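Local coordinates for protein toll-receptor-related 2 (Hydra vulgaris, PDB 4W8H) that probably relays signals inside the cell as the cytoplasmic TIR domain of a Toll-related membrane receptor, through association with other TIR domains, at residues W18-L23 against V36-D41. Numbering follows the deposited sequence.
Sequences WVINTL and VNIRDD
Ile20 CD1 carries the contact, packing 3.5 Å from Val36 CG2 and 3.8 Å from Ile38 CD1. Its side chain crosses that of Val36 at about a right angle and meets that of Ile38 tip to tip. With CG1 beside the backbone N (chi1 -62°), Ile20 extends CD1 to the second segment, where Val36 presents CG2, anti to its own N. No hydrogen bond joins the segments, and the seam is small and purely apolar; Tyr11 also touches both isoleucines. In the flavodoxin-like TIR fold, the contact joins helix 16-29, which follows strand 5-10, to the start of the short helix 37-40 just beyond edge strand 34-35. Val36 stands at the N-cap of that short helix, and its N donates a nearly straight bond (172°) to Asp40 OD2, 2.9 Å away, on the anti side of the carboxylate. Arg39 grips Asp40 side-on from the syn side, NE to OD1 at 3.0 Å, well out of the carboxylate plane, and NH2 to the syn lone pair of OD2 at 2.9 Å. Val36 CG1 lies 3.4 Å above the guanidinium plane of Arg39, offset toward its rim. Arg39 NH1 salt-bridges Glu28 of helix 16-29, while Asn37 OD1 is hydrogen-bonded to Tyr11 OH.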
ATOM      1  N   TRP A  18      -5.206  -7.302  -9.378  1.00  8.25           N
ATOM      2  CA  TRP A  18      -5.190  -7.867  -8.020  1.00  7.80           C
ATOM      3  C   TRP A  18      -5.443  -6.762  -7.012  1.00  6.73           C
ATOM      4  O   TRP A  18      -6.196  -6.924  -6.059  1.00  6.26           O
ATOM      5  CB  TRP A  18      -3.852  -8.546  -7.737  1.00  9.06           C
ATOM      6  CG  TRP A  18      -3.771  -9.226  -6.417  1.00  9.99           C
ATOM      7  CD1 TRP A  18      -4.136 -10.517  -6.131  1.00 10.85           C
ATOM      8  CD2 TRP A  18      -3.242  -8.683  -5.224  1.00 10.11           C
ATOM      9  NE1 TRP A  18      -3.883 -10.796  -4.821  1.00 12.39           N
ATOM     10  CE2 TRP A  18      -3.307  -9.700  -4.239  1.00 12.09           C
ATOM     11  CE3 TRP A  18      -2.676  -7.449  -4.882  1.00  7.87           C
ATOM     12  CZ2 TRP A  18      -2.856  -9.502  -2.919  1.00 13.93           C
ATOM     13  CZ3 TRP A  18      -2.197  -7.259  -3.569  1.00 10.44           C
ATOM     14  CH2 TRP A  18      -2.319  -8.279  -2.599  1.00 12.90           C
ATOM     15  N   VAL A  19      -4.858  -5.591  -7.222  1.00  6.33           N
ATOM     16  CA  VAL A  19      -5.020  -4.526  -6.237  1.00  6.09           C
ATOM     17  C   VAL A  19      -6.459  -4.105  -6.090  1.00  5.60           C
ATOM     18  O   VAL A  19      -6.949  -3.983  -4.963  1.00  6.42           O
ATOM     19  CB  VAL A  19      -4.082  -3.336  -6.534  1.00  6.62           C
ATOM     20  CG1 VAL A  19      -4.488  -2.133  -5.623  1.00  7.57           C
ATOM     21  CG2 VAL A  19      -2.641  -3.752  -6.308  1.00  7.93           C
ATOM     22  N   ILE A  20      -7.163  -3.883  -7.196  1.00  5.82           N
ATOM     23  CA  ILE A  20      -8.515  -3.388  -7.084  1.00  6.70           C
ATOM     24  C   ILE A  20      -9.485  -4.526  -6.761  1.00  6.21           C
ATOM     25  O   ILE A  20     -10.333  -4.404  -5.855  1.00  7.53           O
ATOM     26  CB  ILE A  20      -8.939  -2.674  -8.355  1.00  8.22           C
ATOM     27  CG1 ILE A  20      -8.045  -1.452  -8.594  1.00  9.14           C
ATOM     28  CG2 ILE A  20     -10.416  -2.274  -8.270  1.00  9.34           C
ATOM     29  CD1 ILE A  20      -8.198  -0.369  -7.570  1.00 11.01           C
ATOM     30  N   ASN A  21      -9.379  -5.640  -7.489  1.00  6.84           N
ATOM     31  CA  ASN A  21     -10.384  -6.681  -7.350  1.00  7.69           C
ATOM     32  C   ASN A  21     -10.195  -7.583  -6.176  1.00  7.59           C
ATOM     33  O   ASN A  21     -11.174  -8.224  -5.752  1.00  7.61           O
ATOM     34  CB  ASN A  21     -10.458  -7.513  -8.641  1.00 10.30           C
ATOM     35  CG  ASN A  21     -10.815  -6.682  -9.832  1.00 15.04           C
ATOM     36  OD1 ASN A  21     -10.078  -6.631 -10.809  1.00 19.85           O
ATOM     37  ND2 ASN A  21     -11.925  -5.979  -9.738  1.00 19.17           N
ATOM     38  N   THR A  22      -8.967  -7.687  -5.665  1.00  6.36           N
ATOM     39  CA  THR A  22      -8.699  -8.533  -4.499  1.00  5.97           C
ATOM     40  C   THR A  22      -8.405  -7.707  -3.263  1.00  6.52           C
ATOM     41  O   THR A  22      -9.141  -7.784  -2.282  1.00  7.04           O
ATOM     42  CB  THR A  22      -7.595  -9.567  -4.804  1.00  7.84           C
ATOM     43  OG1 THR A  22      -8.013 -10.413  -5.880  1.00  8.11           O
ATOM     44  CG2 THR A  22      -7.289 -10.428  -3.564  1.00  8.50           C
ATOM     45  N   LEU A  23      -7.348  -6.900  -3.296  1.00  7.07           N
ATOM     46  CA  LEU A  23      -6.949  -6.187  -2.085  1.00  6.48           C
ATOM     47  C   LEU A  23      -7.960  -5.142  -1.646  1.00  6.10           C
ATOM     48  O   LEU A  23      -8.434  -5.156  -0.493  1.00  6.87           O
ATOM     49  CB  LEU A  23      -5.561  -5.577  -2.336  1.00  6.34           C
ATOM     50  CG  LEU A  23      -4.986  -4.703  -1.219  1.00  6.95           C
ATOM     51  CD1 LEU A  23      -4.792  -5.445   0.049  1.00  8.12           C
ATOM     52  CD2 LEU A  23      -3.710  -4.036  -1.677  1.00  7.10           C
ATOM     53  N   VAL A  36      -8.011   5.024  -2.749  1.00 10.33           N
ATOM     54  CA  VAL A  36      -7.589   4.391  -3.999  1.00 15.15           C
ATOM     55  C   VAL A  36      -7.625   5.395  -5.104  1.00 10.20           C
ATOM     56  O   VAL A  36      -8.665   6.036  -5.356  1.00 10.75           O
ATOM     57  CB  VAL A  36      -8.401   3.154  -4.357  1.00 22.77           C
ATOM     58  CG1 VAL A  36      -9.865   3.463  -4.379  1.00 26.06           C
ATOM     59  CG2 VAL A  36      -7.943   2.567  -5.674  1.00 25.02           C
ATOM     60  N   ASN A  37      -6.494   5.551  -5.764  1.00 11.36           N
ATOM     61  CA  ASN A  37      -6.321   6.624  -6.712  1.00 11.53           C
ATOM     62  C   ASN A  37      -7.405   6.720  -7.757  1.00 11.83           C
ATOM     63  O   ASN A  37      -7.866   7.836  -8.034  1.00 11.85           O
ATOM     64  CB  ASN A  37      -4.957   6.580  -7.389  1.00 13.02           C
ATOM     65  CG  ASN A  37      -4.599   5.223  -7.979  1.00 12.51           C
ATOM     66  OD1 ASN A  37      -5.393   4.251  -8.005  1.00 12.12           O
ATOM     67  ND2 ASN A  37      -3.368   5.146  -8.442  1.00 16.20           N
ATOM     68  N   ILE A  38      -7.822   5.593  -8.338  1.00 11.55           N
ATOM     69  CA  ILE A  38      -8.716   5.644  -9.488  1.00 14.30           C
ATOM     70  C   ILE A  38     -10.084   6.110  -9.091  1.00 14.68           C
ATOM     71  O   ILE A  38     -10.854   6.450  -9.980  1.00 18.56           O
ATOM     72  CB  ILE A  38      -8.794   4.306 -10.256  1.00 17.84           C
ATOM     73  CG1 ILE A  38      -9.373   3.196  -9.391  1.00 17.35           C
ATOM     74  CG2 ILE A  38      -7.411   3.897 -10.809  1.00 20.85           C
ATOM     75  CD1 ILE A  38      -9.711   1.946 -10.227  1.00 20.90           C
ATOM     76  N   ARG A  39     -10.390   6.140  -7.800  1.00 10.92           N
ATOM     77  CA  ARG A  39     -11.633   6.715  -7.284  1.00 11.97           C
ATOM     78  C   ARG A  39     -11.405   8.074  -6.621  1.00 11.42           C
ATOM     79  O   ARG A  39     -12.203   9.000  -6.815  1.00 13.13           O
ATOM     80  CB  ARG A  39     -12.262   5.774  -6.267  1.00 13.43           C
ATOM     81  CG  ARG A  39     -13.615   6.251  -5.731  1.00 15.67           C
ATOM     82  CD  ARG A  39     -14.162   5.287  -4.710  1.00 18.48           C
ATOM     83  NE  ARG A  39     -13.212   5.243  -3.619  1.00 16.38           N
ATOM     84  CZ  ARG A  39     -13.007   4.208  -2.812  1.00 17.06           C
ATOM     85  NH1 ARG A  39     -13.736   3.095  -2.926  1.00 19.64           N
ATOM     86  NH2 ARG A  39     -12.055   4.302  -1.883  1.00 19.03           N
ATOM     87  N   ASP A  40     -10.375   8.182  -5.794  1.00  9.39           N
ATOM     88  CA  ASP A  40     -10.244   9.279  -4.854  1.00  8.58           C
ATOM     89  C   ASP A  40      -9.305  10.412  -5.266  1.00  9.12           C
ATOM     90  O   ASP A  40      -9.294  11.446  -4.623  1.00 10.31           O
ATOM     91  CB  ASP A  40      -9.839   8.720  -3.476  1.00  9.94           C
ATOM     92  CG  ASP A  40     -10.848   7.693  -2.947  1.00 11.27           C
ATOM     93  OD1 ASP A  40     -12.059   7.997  -3.016  1.00 14.10           O
ATOM     94  OD2 ASP A  40     -10.426   6.610  -2.486  1.00 11.59           O
ATOM     95  N   ASP A  41      -8.497  10.221  -6.311  1.00  8.11           N
ATOM     96  CA  ASP A  41      -7.615  11.297  -6.755  1.00  8.16           C
ATOM     97  C   ASP A  41      -8.478  12.430  -7.274  1.00  8.72           C
ATOM     98  O   ASP A  41      -9.561  12.236  -7.816  1.00 11.76           O
ATOM     99  CB  ASP A  41      -6.678  10.867  -7.892  1.00 10.37           C
ATOM    100  CG  ASP A  41      -5.409  10.215  -7.421  1.00 11.04           C
ATOM    101  OD1 ASP A  41      -5.192  10.054  -6.205  1.00 11.35           O
ATOM    102  OD2 ASP A  41      -4.610   9.772  -8.300  1.00 13.81           O
TER